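Local coordinates for succinoglycan biosynthesis protein (Bacillus cereus ATCC 14579, PDB 2QGM) that is of unproven function, being named for succinoglycan biosynthesis yet belonging to the erythromycin esterase-like family, so that it may act as a hydrolase, at residues Lys43-Gln48 against Gly379-Lys384; Asp389-Lys394 against Gln429-Phe434. All coordinates share one frame; numbering follows the deposited sequence.

Contact 1: residues Lys43-Gln48 against Gly379-Lys384; sequences KSIQSQ and GKVPYK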
# COMPACT_ATOMS: atom_id res chain seq x y z
N LYS A 43 -1.40 -11.61 29.30
CA LYS A 43 -0.77 -12.91 29.44
C LYS A 43 -1.19 -13.84 28.30
O LYS A 43 -0.39 -14.64 27.81
CB LYS A 43 -1.14 -13.54 30.79
CG LYS A 43 -0.13 -14.55 31.30
CD LYS A 43 1.21 -13.88 31.58
CE LYS A 43 2.34 -14.89 31.76
NZ LYS A 43 2.12 -15.82 32.91
N SER A 44 -2.45 -13.73 27.89
CA SER A 44 -3.00 -14.56 26.82
C SER A 44 -2.38 -14.21 25.47
O SER A 44 -2.10 -15.10 24.66
CB SER A 44 -4.52 -14.37 26.77
OG SER A 44 -5.14 -15.31 25.90
N ILE A 45 -2.16 -12.92 25.23
CA ILE A 45 -1.56 -12.47 23.98
C ILE A 45 -0.10 -12.88 23.94
O ILE A 45 0.39 -13.42 22.95
CB ILE A 45 -1.65 -10.94 23.84
CG1 ILE A 45 -3.11 -10.48 23.99
CG2 ILE A 45 -1.09 -10.50 22.49
CD1 ILE A 45 -3.28 -8.97 24.11
N GLN A 46 0.60 -12.63 25.04
CA GLN A 46 2.02 -12.98 25.16
C GLN A 46 2.26 -14.45 24.85
O GLN A 46 3.19 -14.81 24.13
CB GLN A 46 2.48 -12.68 26.59
CG GLN A 46 3.90 -13.14 26.92
CD GLN A 46 4.13 -13.16 28.42
OE1 GLN A 46 3.58 -12.35 29.15
NE2 GLN A 46 4.95 -14.10 28.89
N SER A 47 1.40 -15.31 25.40
CA SER A 47 1.52 -16.75 25.21
C SER A 47 1.25 -17.20 23.78
O SER A 47 1.76 -18.23 23.33
CB SER A 47 0.56 -17.48 26.16
OG SER A 47 0.59 -18.88 25.94
N GLN A 48 0.46 -16.43 23.05
CA GLN A 48 0.13 -16.79 21.68
C GLN A 48 0.87 -15.99 20.62
O GLN A 48 0.72 -16.26 19.42
CB GLN A 48 -1.39 -16.66 21.50
CG GLN A 48 -2.16 -17.61 22.41
CD GLN A 48 -3.66 -17.42 22.34
OE1 GLN A 48 -4.26 -16.72 23.16
NE2 GLN A 48 -4.28 -18.04 21.35
N GLY A 379 1.53 -2.93 23.99
CA GLY A 379 2.78 -2.43 24.54
C GLY A 379 3.12 -3.08 25.88
O GLY A 379 4.27 -3.09 26.29
N LYS A 380 2.10 -3.62 26.54
CA LYS A 380 2.25 -4.28 27.83
C LYS A 380 2.89 -5.65 27.69
O LYS A 380 3.58 -6.13 28.60
CB LYS A 380 0.88 -4.43 28.51
CG LYS A 380 0.22 -3.11 28.88
CD LYS A 380 0.97 -2.38 29.99
CE LYS A 380 0.25 -1.09 30.38
NZ LYS A 380 0.96 -0.31 31.42
N VAL A 381 2.66 -6.30 26.55
CA VAL A 381 3.21 -7.61 26.28
C VAL A 381 4.73 -7.54 26.40
O VAL A 381 5.36 -6.64 25.83
CB VAL A 381 2.84 -8.06 24.87
CG1 VAL A 381 3.49 -9.40 24.57
CG2 VAL A 381 1.33 -8.15 24.75
N PRO A 382 5.33 -8.49 27.14
CA PRO A 382 6.79 -8.49 27.32
C PRO A 382 7.67 -8.82 26.12
O PRO A 382 8.69 -9.48 26.27
CB PRO A 382 6.99 -9.45 28.50
CG PRO A 382 5.90 -10.43 28.31
CD PRO A 382 4.71 -9.55 27.95
N TYR A 383 7.28 -8.35 24.94
CA TYR A 383 8.07 -8.53 23.73
C TYR A 383 8.12 -7.16 23.08
O TYR A 383 7.08 -6.52 22.92
CB TYR A 383 7.41 -9.50 22.74
CG TYR A 383 7.46 -10.96 23.14
CD1 TYR A 383 8.63 -11.54 23.61
CD2 TYR A 383 6.34 -11.76 22.99
CE1 TYR A 383 8.69 -12.89 23.91
CE2 TYR A 383 6.38 -13.11 23.29
CZ TYR A 383 7.55 -13.68 23.75
OH TYR A 383 7.58 -15.02 24.04
N LYS A 384 9.32 -6.70 22.73
CA LYS A 384 9.46 -5.40 22.08
C LYS A 384 8.84 -5.42 20.69
O LYS A 384 8.33 -4.40 20.22
CB LYS A 384 10.94 -5.01 22.00
CG LYS A 384 11.54 -4.56 23.33
CD LYS A 384 13.05 -4.56 23.24
CE LYS A 384 13.68 -3.90 24.46
NZ LYS A 384 13.12 -4.44 25.72

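Contact 2: residues Asp389-Lys394 against Gln429-Phe434; sequences DNRHLK and QFDIIF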
# COMPACT_ATOMS: atom_id res chain seq x y z
N ASP A 389 -1.24 -13.66 15.15
CA ASP A 389 -2.25 -14.14 14.18
C ASP A 389 -3.60 -14.04 14.88
O ASP A 389 -3.95 -14.90 15.67
CB ASP A 389 -1.97 -15.60 13.77
CG ASP A 389 -2.88 -16.08 12.64
OD1 ASP A 389 -3.97 -15.50 12.43
OD2 ASP A 389 -2.51 -17.06 11.96
N ASN A 390 -4.35 -12.98 14.59
CA ASN A 390 -5.63 -12.77 15.26
C ASN A 390 -6.70 -13.80 14.91
O ASN A 390 -7.65 -13.99 15.67
CB ASN A 390 -6.16 -11.35 14.97
CG ASN A 390 -5.15 -10.26 15.30
OD1 ASN A 390 -4.49 -10.29 16.34
ND2 ASN A 390 -5.05 -9.26 14.42
N ARG A 391 -6.56 -14.46 13.76
CA ARG A 391 -7.54 -15.44 13.31
C ARG A 391 -7.61 -16.72 14.14
O ARG A 391 -8.68 -17.33 14.23
CB ARG A 391 -7.26 -15.84 11.86
CG ARG A 391 -7.11 -14.68 10.92
CD ARG A 391 -6.57 -15.16 9.59
NE ARG A 391 -5.25 -15.75 9.77
CZ ARG A 391 -4.53 -16.30 8.80
NH1 ARG A 391 -5.00 -16.34 7.56
NH2 ARG A 391 -3.33 -16.80 9.08
N HIS A 392 -6.49 -17.14 14.72
CA HIS A 392 -6.47 -18.38 15.48
C HIS A 392 -6.27 -18.25 16.98
O HIS A 392 -5.98 -19.24 17.66
CB HIS A 392 -5.41 -19.31 14.87
CG HIS A 392 -5.62 -19.59 13.42
ND1 HIS A 392 -6.73 -20.26 12.94
CD2 HIS A 392 -4.89 -19.25 12.33
CE1 HIS A 392 -6.68 -20.32 11.62
NE2 HIS A 392 -5.57 -19.71 11.23
N LEU A 393 -6.43 -17.04 17.50
CA LEU A 393 -6.28 -16.81 18.93
C LEU A 393 -7.40 -17.51 19.69
O LEU A 393 -8.49 -17.73 19.15
CB LEU A 393 -6.34 -15.32 19.25
CG LEU A 393 -5.17 -14.47 18.75
CD1 LEU A 393 -5.46 -13.01 19.00
CD2 LEU A 393 -3.89 -14.91 19.45
N LYS A 394 -7.12 -17.86 20.95
CA LYS A 394 -8.08 -18.51 21.84
C LYS A 394 -7.99 -17.79 23.19
O LYS A 394 -7.15 -16.91 23.37
CB LYS A 394 -7.74 -19.99 22.02
CG LYS A 394 -7.78 -20.82 20.75
CD LYS A 394 -9.18 -20.98 20.20
CE LYS A 394 -9.18 -21.81 18.92
NZ LYS A 394 -10.54 -22.06 18.39
N GLN A 429 -10.32 -5.83 11.22
CA GLN A 429 -9.45 -5.14 10.28
C GLN A 429 -8.26 -5.95 9.78
O GLN A 429 -7.94 -5.91 8.59
CB GLN A 429 -8.92 -3.85 10.92
CG GLN A 429 -10.01 -3.00 11.55
CD GLN A 429 -11.01 -2.51 10.54
OE1 GLN A 429 -12.07 -1.98 10.90
NE2 GLN A 429 -10.68 -2.67 9.26
N PHE A 430 -7.62 -6.69 10.68
CA PHE A 430 -6.42 -7.44 10.32
C PHE A 430 -6.40 -8.91 10.72
O PHE A 430 -6.77 -9.28 11.84
CB PHE A 430 -5.19 -6.76 10.94
CG PHE A 430 -5.17 -5.25 10.80
CD1 PHE A 430 -5.18 -4.65 9.55
CD2 PHE A 430 -5.11 -4.44 11.94
CE1 PHE A 430 -5.11 -3.25 9.43
CE2 PHE A 430 -5.04 -3.05 11.83
CZ PHE A 430 -5.04 -2.45 10.57
N ASP A 431 -5.94 -9.77 9.81
CA ASP A 431 -5.84 -11.20 10.10
C ASP A 431 -4.64 -11.37 11.03
O ASP A 431 -4.69 -12.14 12.00
CB ASP A 431 -5.57 -12.00 8.81
CG ASP A 431 -6.73 -11.95 7.83
OD1 ASP A 431 -7.88 -12.19 8.25
OD2 ASP A 431 -6.49 -11.68 6.63
N ILE A 432 -3.58 -10.63 10.72
CA ILE A 432 -2.31 -10.67 11.42
C ILE A 432 -1.81 -9.25 11.68
O ILE A 432 -2.16 -8.33 10.95
CB ILE A 432 -1.25 -11.39 10.55
CG1 ILE A 432 -1.72 -12.80 10.22
CG2 ILE A 432 0.10 -11.45 11.26
CD1 ILE A 432 -0.98 -13.43 9.06
N ILE A 433 -1.02 -9.09 12.72
CA ILE A 433 -0.43 -7.79 13.00
C ILE A 433 1.02 -8.00 13.41
O ILE A 433 1.38 -9.06 13.91
CB ILE A 433 -1.14 -7.02 14.15
CG1 ILE A 433 -1.07 -7.82 15.45
CG2 ILE A 433 -2.58 -6.71 13.77
CD1 ILE A 433 -1.40 -6.99 16.67
N PHE A 434 1.85 -7.00 13.14
CA PHE A 434 3.23 -7.04 13.60
C PHE A 434 3.34 -5.79 14.45
O PHE A 434 3.11 -4.67 13.99
CB PHE A 434 4.27 -7.08 12.46
CG PHE A 434 4.30 -5.86 11.56
CD1 PHE A 434 5.26 -4.86 11.74
CD2 PHE A 434 3.42 -5.76 10.49
CE1 PHE A 434 5.34 -3.77 10.86
CE2 PHE A 434 3.49 -4.68 9.61
CZ PHE A 434 4.45 -3.68 9.80

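Contact 1: residues Lys43-Gln48 against Gly379-Lys384
Val381 O is gripped by two donors: a guanidinium N-H of Arg437, through NH2, and the backbone amide of Tyr383, whose bond is short but weak, with 2.7 Å from Tyr383 N to Val381 O. The second bond closes an inverse gamma turn on Pro382 (phi/psi -70°/38°), and this turn carries the chain from helix 374-380 into strand 385-389 of the mixed sheet. The pair illustrates how a helix can dock on a tight turn by van der Waals packing, for helix 37-48 meets the turn in this way. Val381 uses both its methyls. Its CG1, anti to the backbone N, rests on the helix backbone, 3.9 Å from Gln46 CA, while the Val381 and Ile45 side chains cross at about a right angle, Val381 CG2 to Ile45 CG2 at 4.1 Å. Beyond Ile45 lie Leu388 on the strand and Ala397 and Trp400 on helix 395-402, and both Ile45 and Val381 are buried. Ser44 OG ties the same helix to Ala397 N by a hydrogen bond. Towards the surface, Gln46 sends out an extended side chain, CG anti to the backbone N, which lies across the proline ring at about a right angle. The amide oxygen makes the tightest approach, with Gln46 OE1 3.1 Å from Pro382 CG and 3.2 Å from Pro382 CD, and the aliphatic part of the same chain follows, Gln46 CG being 3.6 Å from Pro382 CG. Gln46, Pro382 and Tyr383 also touch a crystal neighbour, so the lattice may influence how this outer side is set. Gln46 O lies at the edge of the Tyr383 ring, near its plane, 3.7 Å from Tyr383 CE2.

Contact 2: residues Asp389-Lys394 against Gln429-Phe434
Asp389 and Ile432 form an antiparallel, non-hydrogen-bonded pair, their CA atoms 4.4 Å apart, where strand 385-389 meets strand 432-439 in the mixed sheet. At the pair itself, Asp389 opens an Asx turn as the chain leaves the strand, consistent with a side chain helping to end it: Asp389 OD1 accepts Arg391 N at 3.1 Å. Arg391, bent at chi3 (-62°), folds back to grip the same carboxylate side-on. Its NE reaches the syn lone pair of Asp389 OD1 at 3.0 Å as a salt bridge, and its NH2 bonds Asp389 OD2 from above the carboxylate plane. Both oxygens lie nearly in the guanidinium plane, which fixes the rotation of the group, and NH2 also donates to Met70 O. Ile432 CD1 sits over one face of the guanidinium, while Arg391 CD presses on Asp431 CB at 3.4 Å. The Asp431 carboxylate turns to other partners, a salt bridge to Lys312 and a hydrogen bond from Thr338 N, whereas Asp431 O takes two weak bonds, from Asn390 N and Arg391 N. Asn390 supplies the straightest link between the chains: its ND2 donates to Phe430 O at 3.1 Å and 179°, from above the carbonyl plane. Asn390 OD1 is buried without a polar partner, and Asn390 ND2 also lies 3.6 Å from Ile433 CG2.

Contacts 1 and 2 follow one another along the chain and lie at the two ends of strand 385-389, their centres about 14 Å apart. Contact 1 adjoins the start of the strand and contact 2 its end, and Leu388 serves both, its side chain touching Ile45 and its backbone bonding to Ile433. Helix 395-402 makes a second bridge, packing on the Ile45 side of contact 1 and, through Val401, on Asn390 of contact 2. The two also meet directly, with Ser44 OG 3.6 Å from Lys394 O. Contact 1 is the more peripheral, its centre about 27 Å from that of the chain against about 19 Å for contact 2.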